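Local structure of Pyrsv_gp04 (Pyrobaculum spherical virus, 2VXZ) at residues L17-I30 and V62-L75. The protein is of unconfirmed function but carries a helix-turn-helix-related viral regulator domain, so it probably acts in controlling transcription. Numbering follows the deposited sequence. Where two conformers were deposited one is given.
Sequences LALLADGCKTTSLI and VALVCLSMDQYRQL
V65 is one of the two main bumps of this contact: CG1 comes within 3.6 Å of L20 CD1, the two side chains crossing at about a right angle, while its CB and CG2 face I30 CD1 and CG2 also reaches T27 OG1. With CG1 anti to the backbone N (chi1 -177°), the valine sends one methyl to helix 7-20 and the other to the start of helix 27-34; I45 of helix 38-50 also packs on it. L67 CD2 lies 3.8 Å from both L20 CB and L17 CD2, and CD1 abuts A21 CA, filling the hollow formed by L17, L20 and A21. C24, the other bump, fits between V65 O, Q71 and L75, its CB against L75 CD2 and its SG near the Q71 backbone O. C24 SG stands 3.6 Å from C66 SG, too far for a disulfide in this conformer. K25 and V65 form an antiparallel hydrogen-bonded pair: K25 N to V65 O is 3.1 Å and V65 N to K25 O 2.8 Å, placing the short, weakly bonded strand 25-26 at the sheet edge beside hairpin 55-59/62-66, an arrangement consistent with a winged helix whose wing is that hairpin. Q71 reaches across with NE2, which donates to L20 O at 2.7 Å, in the amide plane, while OE1 is held within its own segment by L67 N at 2.8 Å (169° at the hydrogen). Gripped at both ends, that amide has its flip state fixed, and it ties the L20-G23 turn to the start of helix 69-89; the adjacent cysteines, seen disulfide-bonded in a structure of this protein, are consistent with a joint that oxidation could lock.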
loop_
_atom_site.group_PDB
_atom_site.type_symbol
_atom_site.label_atom_id
_atom_site.label_comp_id
_atom_site.label_asym_id
_atom_site.label_seq_id
_atom_site.Cartn_x
_atom_site.Cartn_y
_atom_site.Cartn_z
ATOM N N LEU A 17 -2.993 -10.051 -13.374
ATOM C CA LEU A 17 -1.685 -9.664 -13.919
ATOM C C LEU A 17 -1.750 -8.314 -14.649
ATOM O O LEU A 17 -0.847 -7.481 -14.524
ATOM C CB LEU A 17 -1.143 -10.760 -14.833
ATOM C CG LEU A 17 -0.734 -12.054 -14.109
ATOM C CD1 LEU A 17 -0.280 -13.113 -15.122
ATOM C CD2 LEU A 17 0.355 -11.817 -13.059
ATOM N N ALA A 18 -2.839 -8.091 -15.380
ATOM C CA ALA A 18 -3.041 -6.807 -16.067
ATOM C C ALA A 18 -3.163 -5.652 -15.078
ATOM O O ALA A 18 -2.562 -4.592 -15.267
ATOM C CB ALA A 18 -4.260 -6.872 -16.928
ATOM N N LEU A 19 -3.955 -5.859 -14.031
ATOM C CA LEU A 19 -4.149 -4.856 -12.987
ATOM C C LEU A 19 -2.811 -4.489 -12.333
ATOM O O LEU A 19 -2.555 -3.327 -12.047
ATOM C CB LEU A 19 -5.143 -5.380 -11.944
ATOM C CG LEU A 19 -5.824 -4.459 -10.943
ATOM C CD1 LEU A 19 -6.517 -3.304 -11.644
ATOM C CD2 LEU A 19 -6.824 -5.248 -10.069
ATOM N N LEU A 20 -1.958 -5.488 -12.110
ATOM C CA LEU A 20 -0.636 -5.260 -11.518
ATOM C C LEU A 20 0.422 -4.647 -12.440
ATOM O O LEU A 20 1.471 -4.218 -11.957
ATOM C CB LEU A 20 -0.080 -6.566 -10.946
ATOM C CG LEU A 20 -0.891 -7.165 -9.802
ATOM C CD1 LEU A 20 -0.339 -8.529 -9.455
ATOM C CD2 LEU A 20 -0.912 -6.232 -8.583
ATOM N N ALA A 21 0.181 -4.615 -13.749
ATOM C CA ALA A 21 1.163 -4.069 -14.691
ATOM C C ALA A 21 1.549 -2.636 -14.353
ATOM O O ALA A 21 2.686 -2.236 -14.562
ATOM C CB ALA A 21 0.641 -4.147 -16.127
ATOM N N ASP A 22 0.599 -1.879 -13.818
ATOM C CA ASP A 22 0.804 -0.480 -13.475
ATOM C C ASP A 22 1.378 -0.273 -12.065
ATOM O O ASP A 22 1.857 0.820 -11.745
ATOM C CB ASP A 22 -0.519 0.288 -13.616
ATOM C CG ASP A 22 -1.738 -0.599 -13.417
ATOM O OD1 ASP A 22 -2.456 -0.421 -12.407
ATOM O OD2 ASP A 22 -1.972 -1.491 -14.274
ATOM N N GLY A 23 1.318 -1.298 -11.217
ATOM C CA GLY A 23 1.977 -1.239 -9.915
ATOM C C GLY A 23 1.429 -2.240 -8.917
ATOM O O GLY A 23 0.386 -2.844 -9.153
ATOM N N CYS A 24 2.151 -2.415 -7.808
ATOM C CA CYS A 24 1.727 -3.335 -6.754
ATOM C C CYS A 24 0.409 -2.899 -6.150
ATOM O O CYS A 24 0.119 -1.716 -6.062
ATOM C CB CYS A 24 2.756 -3.411 -5.636
ATOM S SG CYS A 24 4.422 -3.309 -6.214
ATOM N N LYS A 25 -0.375 -3.876 -5.719
ATOM C CA LYS A 25 -1.666 -3.605 -5.129
ATOM C C LYS A 25 -1.913 -4.562 -3.999
ATOM O O LYS A 25 -1.413 -5.686 -4.014
ATOM C CB LYS A 25 -2.756 -3.757 -6.186
ATOM C CG LYS A 25 -2.551 -2.810 -7.353
ATOM C CD LYS A 25 -3.677 -2.861 -8.347
ATOM C CE LYS A 25 -3.682 -1.629 -9.231
ATOM N NZ LYS A 25 -2.364 -1.366 -9.871
ATOM N N THR A 26 -2.700 -4.124 -3.023
ATOM C CA THR A 26 -3.149 -5.024 -1.968
ATOM C C THR A 26 -4.212 -5.970 -2.518
ATOM O O THR A 26 -4.908 -5.640 -3.474
ATOM C CB THR A 26 -3.751 -4.268 -0.786
ATOM O OG1 THR A 26 -4.988 -3.645 -1.179
ATOM C CG2 THR A 26 -2.767 -3.217 -0.279
ATOM N N THR A 27 -4.337 -7.137 -1.895
ATOM C CA THR A 27 -5.415 -8.060 -2.204
ATOM C C THR A 27 -6.779 -7.372 -2.078
ATOM O O THR A 27 -7.669 -7.611 -2.897
ATOM C CB THR A 27 -5.340 -9.321 -1.308
ATOM O OG1 THR A 27 -4.051 -9.928 -1.473
ATOM C CG2 THR A 27 -6.426 -10.323 -1.678
ATOM N N SER A 28 -6.952 -6.501 -1.080
ATOM C CA SER A 28 -8.224 -5.784 -0.946
ATOM C C SER A 28 -8.563 -4.935 -2.168
ATOM O O SER A 28 -9.718 -4.889 -2.583
ATOM C CB SER A 28 -8.273 -4.922 0.319
ATOM O OG SER A 28 -7.177 -4.041 0.364
ATOM N N LEU A 29 -7.566 -4.274 -2.749
ATOM C CA LEU A 29 -7.819 -3.464 -3.932
ATOM C C LEU A 29 -8.130 -4.356 -5.126
ATOM O O LEU A 29 -9.062 -4.073 -5.891
ATOM C CB LEU A 29 -6.638 -2.553 -4.245
ATOM C CG LEU A 29 -6.832 -1.598 -5.422
ATOM C CD1 LEU A 29 -8.093 -0.739 -5.274
ATOM C CD2 LEU A 29 -5.596 -0.708 -5.595
ATOM N N ILE A 30 -7.365 -5.438 -5.277
ATOM C CA ILE A 30 -7.635 -6.426 -6.344
ATOM C C ILE A 30 -9.058 -6.976 -6.253
ATOM O O ILE A 30 -9.784 -7.002 -7.249
ATOM C CB ILE A 30 -6.575 -7.584 -6.312
ATOM C CG1 ILE A 30 -5.197 -7.020 -6.644
ATOM C CG2 ILE A 30 -6.944 -8.706 -7.309
ATOM C CD1 ILE A 30 -4.023 -7.897 -6.230
ATOM N N VAL A 62 -1.178 -5.760 6.061
ATOM C CA VAL A 62 -1.643 -6.032 4.693
ATOM C C VAL A 62 -0.525 -6.720 3.916
ATOM O O VAL A 62 0.643 -6.643 4.288
ATOM C CB VAL A 62 -2.061 -4.748 3.906
ATOM C CG1 VAL A 62 -2.823 -3.762 4.788
ATOM C CG2 VAL A 62 -0.854 -4.068 3.281
ATOM N N ALA A 63 -0.891 -7.394 2.835
ATOM C CA ALA A 63 0.089 -7.986 1.937
ATOM C C ALA A 63 0.034 -7.231 0.615
ATOM O O ALA A 63 -1.040 -6.963 0.092
ATOM C CB ALA A 63 -0.201 -9.462 1.730
ATOM N N LEU A 64 1.192 -6.853 0.090
ATOM C CA LEU A 64 1.238 -6.253 -1.237
ATOM C C LEU A 64 1.523 -7.336 -2.256
ATOM O O LEU A 64 2.439 -8.148 -2.056
ATOM C CB LEU A 64 2.301 -5.155 -1.323
ATOM C CG LEU A 64 1.910 -3.822 -0.685
ATOM C CD1 LEU A 64 3.136 -2.975 -0.427
ATOM C CD2 LEU A 64 0.922 -3.069 -1.540
ATOM N N VAL A 65 0.740 -7.348 -3.333
ATOM C CA VAL A 65 0.942 -8.278 -4.452
ATOM C C VAL A 65 1.703 -7.543 -5.542
ATOM O O VAL A 65 1.260 -6.492 -6.002
ATOM C CB VAL A 65 -0.394 -8.803 -4.989
ATOM C CG1 VAL A 65 -0.176 -9.831 -6.115
ATOM C CG2 VAL A 65 -1.194 -9.392 -3.860
ATOM N N CYS A 66 2.852 -8.101 -5.933
ATOM C CA CYS A 66 3.783 -7.441 -6.846
ATOM C C CYS A 66 4.222 -8.406 -7.955
ATOM O O CYS A 66 4.357 -9.605 -7.709
ATOM C CB CYS A 66 5.019 -6.963 -6.063
ATOM S SG CYS A 66 4.722 -6.383 -4.352
ATOM N N LEU A 67 4.480 -7.884 -9.153
ATOM C CA LEU A 67 5.013 -8.708 -10.249
ATOM C C LEU A 67 6.473 -9.100 -10.009
ATOM O O LEU A 67 6.960 -10.082 -10.560
ATOM C CB LEU A 67 4.925 -7.973 -11.590
ATOM C CG LEU A 67 3.534 -7.594 -12.098
ATOM C CD1 LEU A 67 3.675 -6.825 -13.410
ATOM C CD2 LEU A 67 2.647 -8.836 -12.260
ATOM N N SER A 68 7.173 -8.311 -9.205
ATOM C CA SER A 68 8.573 -8.560 -8.900
ATOM C C SER A 68 8.982 -7.740 -7.690
ATOM O O SER A 68 8.281 -6.798 -7.308
ATOM C CB SER A 68 9.448 -8.164 -10.085
ATOM O OG SER A 68 9.423 -6.766 -10.290
HETATM N N MSE A 69 10.120 -8.090 -7.097
HETATM C CA MSE A 69 10.667 -7.293 -6.015
HETATM C C MSE A 69 11.155 -5.947 -6.522
HETATM O O MSE A 69 11.077 -4.977 -5.795
HETATM C CB MSE A 69 11.761 -8.043 -5.248
HETATM C CG MSE A 69 11.204 -9.181 -4.397
HETATM SE SE MSE A 69 9.852 -8.609 -3.107
HETATM C CE MSE A 69 11.016 -7.638 -1.898
ATOM N N ASP A 70 11.614 -5.873 -7.770
ATOM C CA ASP A 70 11.889 -4.569 -8.383
ATOM C C ASP A 70 10.651 -3.680 -8.414
ATOM O O ASP A 70 10.747 -2.481 -8.161
ATOM C CB ASP A 70 12.394 -4.717 -9.813
ATOM C CG ASP A 70 13.874 -4.989 -9.883
ATOM O OD1 ASP A 70 14.525 -5.190 -8.829
ATOM O OD2 ASP A 70 14.395 -4.979 -11.014
ATOM N N GLN A 71 9.495 -4.258 -8.743
ATOM C CA GLN A 71 8.266 -3.470 -8.795
ATOM C C GLN A 71 7.911 -2.984 -7.389
ATOM O O GLN A 71 7.414 -1.858 -7.216
ATOM C CB GLN A 71 7.098 -4.265 -9.382
ATOM C CG GLN A 71 5.908 -3.378 -9.718
ATOM C CD GLN A 71 4.663 -4.158 -10.093
ATOM O OE1 GLN A 71 4.275 -5.106 -9.408
ATOM N NE2 GLN A 71 4.027 -3.752 -11.185
ATOM N N TYR A 72 8.158 -3.841 -6.395
ATOM C CA TYR A 72 7.950 -3.471 -4.996
ATOM C C TYR A 72 8.828 -2.296 -4.622
ATOM O O TYR A 72 8.342 -1.340 -4.047
ATOM C CB TYR A 72 8.200 -4.644 -4.038
ATOM C CG TYR A 72 8.184 -4.234 -2.580
ATOM C CD1 TYR A 72 6.985 -3.945 -1.940
ATOM C CD2 TYR A 72 9.368 -4.107 -1.848
ATOM C CE1 TYR A 72 6.952 -3.559 -0.607
ATOM C CE2 TYR A 72 9.344 -3.718 -0.505
ATOM C CZ TYR A 72 8.122 -3.446 0.104
ATOM O OH TYR A 72 8.054 -3.043 1.425
ATOM N N ARG A 73 10.114 -2.365 -4.949
ATOM C CA ARG A 73 11.033 -1.283 -4.612
ATOM C C ARG A 73 10.635 0.039 -5.265
ATOM O O ARG A 73 10.753 1.090 -4.644
ATOM C CB ARG A 73 12.473 -1.653 -4.958
ATOM C CG ARG A 73 13.009 -2.759 -4.075
ATOM C CD ARG A 73 14.424 -3.149 -4.440
ATOM N NE ARG A 73 14.737 -4.481 -3.912
ATOM C CZ ARG A 73 14.737 -5.616 -4.608
ATOM N NH1 ARG A 73 14.494 -5.646 -5.916
ATOM N NH2 ARG A 73 15.026 -6.747 -3.977
ATOM N N GLN A 74 10.141 -0.020 -6.499
ATOM C CA GLN A 74 9.611 1.169 -7.171
ATOM C C GLN A 74 8.411 1.743 -6.422
ATOM O O GLN A 74 8.303 2.958 -6.278
ATOM C CB GLN A 74 9.220 0.846 -8.616
ATOM C CG GLN A 74 10.413 0.628 -9.496
ATOM C CD GLN A 74 10.067 0.118 -10.884
ATOM O OE1 GLN A 74 8.991 -0.448 -11.116
ATOM N NE2 GLN A 74 10.997 0.305 -11.822
ATOM N N LEU A 75 7.511 0.873 -5.959
ATOM C CA LEU A 75 6.346 1.310 -5.182
ATOM C C LEU A 75 6.773 2.012 -3.894
ATOM O O LEU A 75 6.293 3.105 -3.575
ATOM C CB LEU A 75 5.444 0.122 -4.843
ATOM C CG LEU A 75 4.135 0.460 -4.131
ATOM C CD1 LEU A 75 3.042 0.772 -5.134
ATOM C CD2 LEU A 75 3.728 -0.672 -3.213
HETATM O O HOH W 1 4.739 -1.141 -12.510
HETATM O O HOH W 2 4.804 -0.413 -8.472
HETATM O O HOH W 3 -3.264 -8.208 0.667
#